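PDB 1YOC: DUF4442 domain-containing protein from Pseudomonas aeruginosa, which is of unknown function but has a hot-dog domain related to the PaaI thioesterases, and so may hydrolyse acyl-CoA thioesters. Local coordinates for residues D104-A109 and V130-V135; L122-V127 and I140-S145. All coordinates share one frame; numbering follows the deposited sequence.

Contact 1 (D104-A109 and V130-V135)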
# COMPACT_ATOMS: atom_id res chain seq x y z
N ASP B 104 8.35 -6.17 -14.68
CA ASP B 104 8.49 -4.76 -14.35
C ASP B 104 7.18 -4.04 -14.59
O ASP B 104 6.47 -4.31 -15.55
CB ASP B 104 9.61 -4.09 -15.18
CG ASP B 104 10.97 -4.76 -14.97
OD1 ASP B 104 11.26 -5.37 -13.90
OD2 ASP B 104 11.78 -4.67 -15.91
N VAL B 105 6.89 -3.12 -13.69
CA VAL B 105 5.65 -2.35 -13.68
C VAL B 105 5.75 -0.91 -14.18
O VAL B 105 6.76 -0.24 -13.94
CB VAL B 105 5.08 -2.33 -12.22
CG1 VAL B 105 3.74 -1.65 -12.19
CG2 VAL B 105 4.91 -3.78 -11.71
N ARG B 106 4.71 -0.47 -14.88
CA ARG B 106 4.61 0.91 -15.38
C ARG B 106 3.25 1.41 -14.83
O ARG B 106 2.22 0.78 -15.05
CB ARG B 106 4.59 0.91 -16.92
CG ARG B 106 4.58 2.30 -17.63
CD ARG B 106 4.67 2.12 -19.21
NE ARG B 106 3.34 2.14 -19.88
CZ ARG B 106 2.73 1.06 -20.39
NH1 ARG B 106 3.30 -0.13 -20.32
NH2 ARG B 106 1.54 1.17 -20.98
N ALA B 107 3.25 2.53 -14.11
CA ALA B 107 2.00 3.04 -13.57
C ALA B 107 1.75 4.40 -14.19
O ALA B 107 2.63 5.25 -14.22
CB ALA B 107 2.09 3.15 -12.02
N VAL B 108 0.52 4.60 -14.68
CA VAL B 108 0.17 5.83 -15.34
C VAL B 108 -0.95 6.55 -14.62
O VAL B 108 -2.00 5.96 -14.31
CB VAL B 108 -0.29 5.53 -16.80
CG1 VAL B 108 -0.77 6.82 -17.48
CG2 VAL B 108 0.85 4.84 -17.61
N ALA B 109 -0.74 7.84 -14.33
CA ALA B 109 -1.75 8.66 -13.67
C ALA B 109 -2.12 9.73 -14.69
O ALA B 109 -1.36 10.67 -14.94
CB ALA B 109 -1.15 9.31 -12.33
N VAL B 130 1.96 -4.39 -16.81
CA VAL B 130 3.12 -5.24 -16.92
C VAL B 130 3.07 -5.69 -18.40
O VAL B 130 2.05 -6.21 -18.87
CB VAL B 130 3.12 -6.48 -15.97
CG1 VAL B 130 4.22 -7.44 -16.40
CG2 VAL B 130 3.41 -6.04 -14.51
N ASP B 131 4.17 -5.48 -19.13
CA ASP B 131 4.22 -5.83 -20.56
C ASP B 131 3.00 -5.25 -21.30
O ASP B 131 2.32 -5.93 -22.07
CB ASP B 131 4.29 -7.37 -20.71
CG ASP B 131 4.58 -7.83 -22.16
OD1 ASP B 131 5.32 -7.13 -22.88
OD2 ASP B 131 4.09 -8.90 -22.56
N ASP B 132 2.72 -3.98 -21.03
CA ASP B 132 1.62 -3.25 -21.66
C ASP B 132 0.19 -3.73 -21.42
O ASP B 132 -0.75 -3.25 -22.04
CB ASP B 132 1.86 -3.10 -23.17
CG ASP B 132 3.12 -2.34 -23.45
OD1 ASP B 132 3.37 -1.33 -22.76
OD2 ASP B 132 3.88 -2.76 -24.33
N LYS B 133 0.03 -4.62 -20.46
CA LYS B 133 -1.30 -5.13 -20.14
C LYS B 133 -1.64 -4.64 -18.72
O LYS B 133 -0.80 -4.67 -17.83
CB LYS B 133 -1.28 -6.66 -20.16
CG LYS B 133 -0.84 -7.23 -21.49
CD LYS B 133 -0.70 -8.75 -21.40
CE LYS B 133 -0.13 -9.34 -22.67
NZ LYS B 133 1.34 -9.09 -22.70
N PRO B 134 -2.89 -4.22 -18.49
CA PRO B 134 -3.33 -3.71 -17.19
C PRO B 134 -3.44 -4.82 -16.15
O PRO B 134 -4.02 -5.88 -16.40
CB PRO B 134 -4.67 -3.05 -17.51
CG PRO B 134 -5.19 -3.88 -18.65
CD PRO B 134 -3.98 -4.21 -19.48
N VAL B 135 -2.86 -4.58 -14.97
CA VAL B 135 -2.86 -5.57 -13.92
C VAL B 135 -3.43 -5.00 -12.60
O VAL B 135 -3.69 -5.76 -11.67
CB VAL B 135 -1.42 -6.07 -13.62
CG1 VAL B 135 -0.77 -6.69 -14.86
CG2 VAL B 135 -0.56 -4.93 -13.05
O HOH W 1 6.90 -5.34 -17.89
O HOH W 2 -0.29 -0.25 -22.58
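Arg106 reaches from its strand to Asp132 in the turn that follows Val130, and a salt bridge of 2.7 Å joins NH1 to OD1. With CG anti to the backbone N (chi1 -176°), the arginine leaves its strand extended, then bends at chi3. OD1 alone makes the contact, with the guanidinium and carboxylate planes 62° apart, in place of a flat two-pronged pairing. The backbone N of Asp132 lies at the guanidinium edge, in its plane. A water in the same plane accepts from Arg106 NH2 at 2.8 Å and donates to the Asp132 carbonyl, so the arginine is tied to both the side chain and, through water, the backbone of Asp132.

Farther back, CG2 of Val105 and CG2 of Val130 meet at 3.9 Å as the side chains cross obliquely on one face of the sheet. A second water links the loop residue Asp104, donating to its O, with the turn, accepting from Asp131 N at 3.0 Å. The turn from Val130 to Lys133 is of type I', the tight two-residue link of a beta hairpin; Lys133 NZ forms a salt bridge with Asp131 OD2.

Tyr129 of strand 120-130 makes a cation-pi contact with Arg106. On its other flank strand 105-110 bonds to strand 43-48, while Val105 packs on Leu66 of helix 63-81, the central helix wrapped by the sheet in a hot-dog fold.

Contact 2 (L122-V127 and I140-S145)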
# COMPACT_ATOMS: atom_id res chain seq x y z
N LEU B 122 -10.53 15.70 -5.23
CA LEU B 122 -10.21 15.42 -6.64
C LEU B 122 -9.84 13.94 -6.61
O LEU B 122 -9.05 13.50 -5.75
CB LEU B 122 -8.99 16.24 -7.12
CG LEU B 122 -9.04 17.76 -6.92
CD1 LEU B 122 -7.81 18.42 -7.64
CD2 LEU B 122 -10.35 18.30 -7.48
N VAL B 123 -10.40 13.17 -7.54
CA VAL B 123 -10.14 11.73 -7.59
C VAL B 123 -9.17 11.44 -8.72
O VAL B 123 -9.49 11.57 -9.90
CB VAL B 123 -11.49 10.94 -7.76
CG1 VAL B 123 -11.24 9.43 -7.67
CG2 VAL B 123 -12.51 11.42 -6.70
N VAL B 124 -7.95 11.05 -8.35
CA VAL B 124 -6.91 10.78 -9.33
C VAL B 124 -6.84 9.30 -9.72
O VAL B 124 -6.68 8.41 -8.88
CB VAL B 124 -5.56 11.19 -8.76
CG1 VAL B 124 -4.48 10.94 -9.80
CG2 VAL B 124 -5.62 12.64 -8.29
N PRO B 125 -6.95 9.01 -11.03
CA PRO B 125 -6.90 7.62 -11.48
C PRO B 125 -5.48 7.15 -11.80
O PRO B 125 -4.62 7.93 -12.25
CB PRO B 125 -7.76 7.64 -12.76
CG PRO B 125 -7.36 8.98 -13.37
CD PRO B 125 -7.32 9.93 -12.12
N VAL B 126 -5.24 5.87 -11.58
CA VAL B 126 -3.95 5.28 -11.90
C VAL B 126 -4.20 3.87 -12.44
O VAL B 126 -5.05 3.13 -11.92
CB VAL B 126 -3.03 5.11 -10.65
CG1 VAL B 126 -1.70 4.50 -11.07
CG2 VAL B 126 -2.77 6.49 -9.95
N VAL B 127 -3.49 3.51 -13.50
CA VAL B 127 -3.57 2.14 -13.99
C VAL B 127 -2.12 1.62 -14.05
O VAL B 127 -1.22 2.34 -14.48
CB VAL B 127 -4.22 2.06 -15.39
CG1 VAL B 127 -4.27 0.60 -15.87
CG2 VAL B 127 -5.68 2.58 -15.28
N ILE B 140 -7.20 7.58 -6.16
CA ILE B 140 -6.75 8.18 -4.92
C ILE B 140 -7.44 9.55 -4.82
O ILE B 140 -7.30 10.39 -5.69
CB ILE B 140 -5.23 8.33 -4.92
CG1 ILE B 140 -4.58 6.93 -5.00
CG2 ILE B 140 -4.79 9.07 -3.62
CD1 ILE B 140 -3.04 6.96 -5.26
N THR B 141 -8.18 9.72 -3.74
CA THR B 141 -8.91 10.95 -3.49
C THR B 141 -8.04 11.89 -2.70
O THR B 141 -7.60 11.57 -1.59
CB THR B 141 -10.21 10.66 -2.71
OG1 THR B 141 -11.03 9.79 -3.52
CG2 THR B 141 -10.97 11.96 -2.44
N MET B 142 -7.76 13.03 -3.32
CA MET B 142 -6.95 14.08 -2.73
C MET B 142 -7.87 15.19 -2.24
O MET B 142 -8.76 15.63 -2.99
CB MET B 142 -6.03 14.69 -3.80
CG MET B 142 -5.14 13.70 -4.50
SD MET B 142 -4.05 12.85 -3.29
CE MET B 142 -2.93 12.01 -4.42
N TYR B 143 -7.70 15.62 -0.99
CA TYR B 143 -8.52 16.74 -0.51
C TYR B 143 -7.65 18.00 -0.75
O TYR B 143 -6.55 18.11 -0.21
CB TYR B 143 -8.84 16.66 0.97
CG TYR B 143 -9.73 17.83 1.36
CD1 TYR B 143 -11.05 17.87 0.95
CD2 TYR B 143 -9.24 18.91 2.12
CE1 TYR B 143 -11.89 18.97 1.29
CE2 TYR B 143 -10.06 20.01 2.45
CZ TYR B 143 -11.39 20.01 2.03
OH TYR B 143 -12.29 21.03 2.41
N VAL B 144 -8.17 18.92 -1.56
CA VAL B 144 -7.40 20.09 -1.94
C VAL B 144 -8.06 21.30 -1.34
O VAL B 144 -9.27 21.46 -1.41
CB VAL B 144 -7.37 20.24 -3.50
CG1 VAL B 144 -6.63 21.55 -3.90
CG2 VAL B 144 -6.69 19.02 -4.12
N SER B 145 -7.25 22.16 -0.73
CA SER B 145 -7.79 23.36 -0.11
C SER B 145 -6.89 24.58 -0.33
O SER B 145 -5.67 24.45 -0.45
CB SER B 145 -7.96 23.11 1.38
OG SER B 145 -6.70 22.87 1.98
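Leu122 and Met142 meet through their flat peptide groups, paired by two backbone hydrogen bonds. Leu122 N donates to Met142 O at 2.9 Å, lying in the plane of that carbonyl, and Met142 N returns a bond of 2.8 Å to Leu122 O, nearly along the C=O axis. Two residues along, Val124 and Ile140 form the next hydrogen-bonded pair, less squarely aimed: Val124 N sits 34° out of the plane of the Ile140 carbonyl, whereas Ile140 N is tilted by 18° from that of Val124. Between these two pairs lies the non-hydrogen-bonded pair Val123 and Thr141, where CA of Thr141 also makes a CH contact of 3.4 Å with Leu122 O.

One face of this antiparallel pair is buried and carries Leu122, Val124, Ile140, Met142 and Val144. CD1 of Leu122 comes to 3.7 Å from CG2 of Val144. Next to them, CG of Met142, placed anti to the carbonyl carbon by chi1 (-57°), lies against CG2 of Val124 at 4.0 Å. The other face is more exposed and carries Val123 and Thr141, with Val123 CG2 beside the Thr141 hydroxyl oxygen OG1 at 3.9 Å.

The buried face rests partly on helix 63-81: Val124 touches Ala74 and Met77, Ile140 also meets Ala74, and Met142 reaches Thr78. Ile114 and Trp116, in the loop before strand 120-130, pack against Leu122 and Val124. Strand 133-146 is bonded on its far side to strand 86-97, through Thr141 to Arg91 and Gly92, which places this hairpin inside the curved hot-dog sheet around its central helix.

Contacts 1 and 2 illustrate how one hairpin, strands 120-130 and 133-146, is held in its body and at its turn. Contact 2 lies in the body, contact 1 at the turn, where the start of strand 105-110 meets residues 130-135 through a salt bridge, waters and a valine contact, with no backbone hydrogen bond. Their centres are about 19 Å apart, yet they touch directly: Val108 N and Val127 O, at 2.9 Å, probably share a hydrogen bond, and Pro134 CB packs on Val127 CG1 at 4.0 Å. Helix 63-81 runs beneath both. The second chain of the assembly touches neither contact, and no active site is established; in related thioesterases it generally lies at the dimer interface.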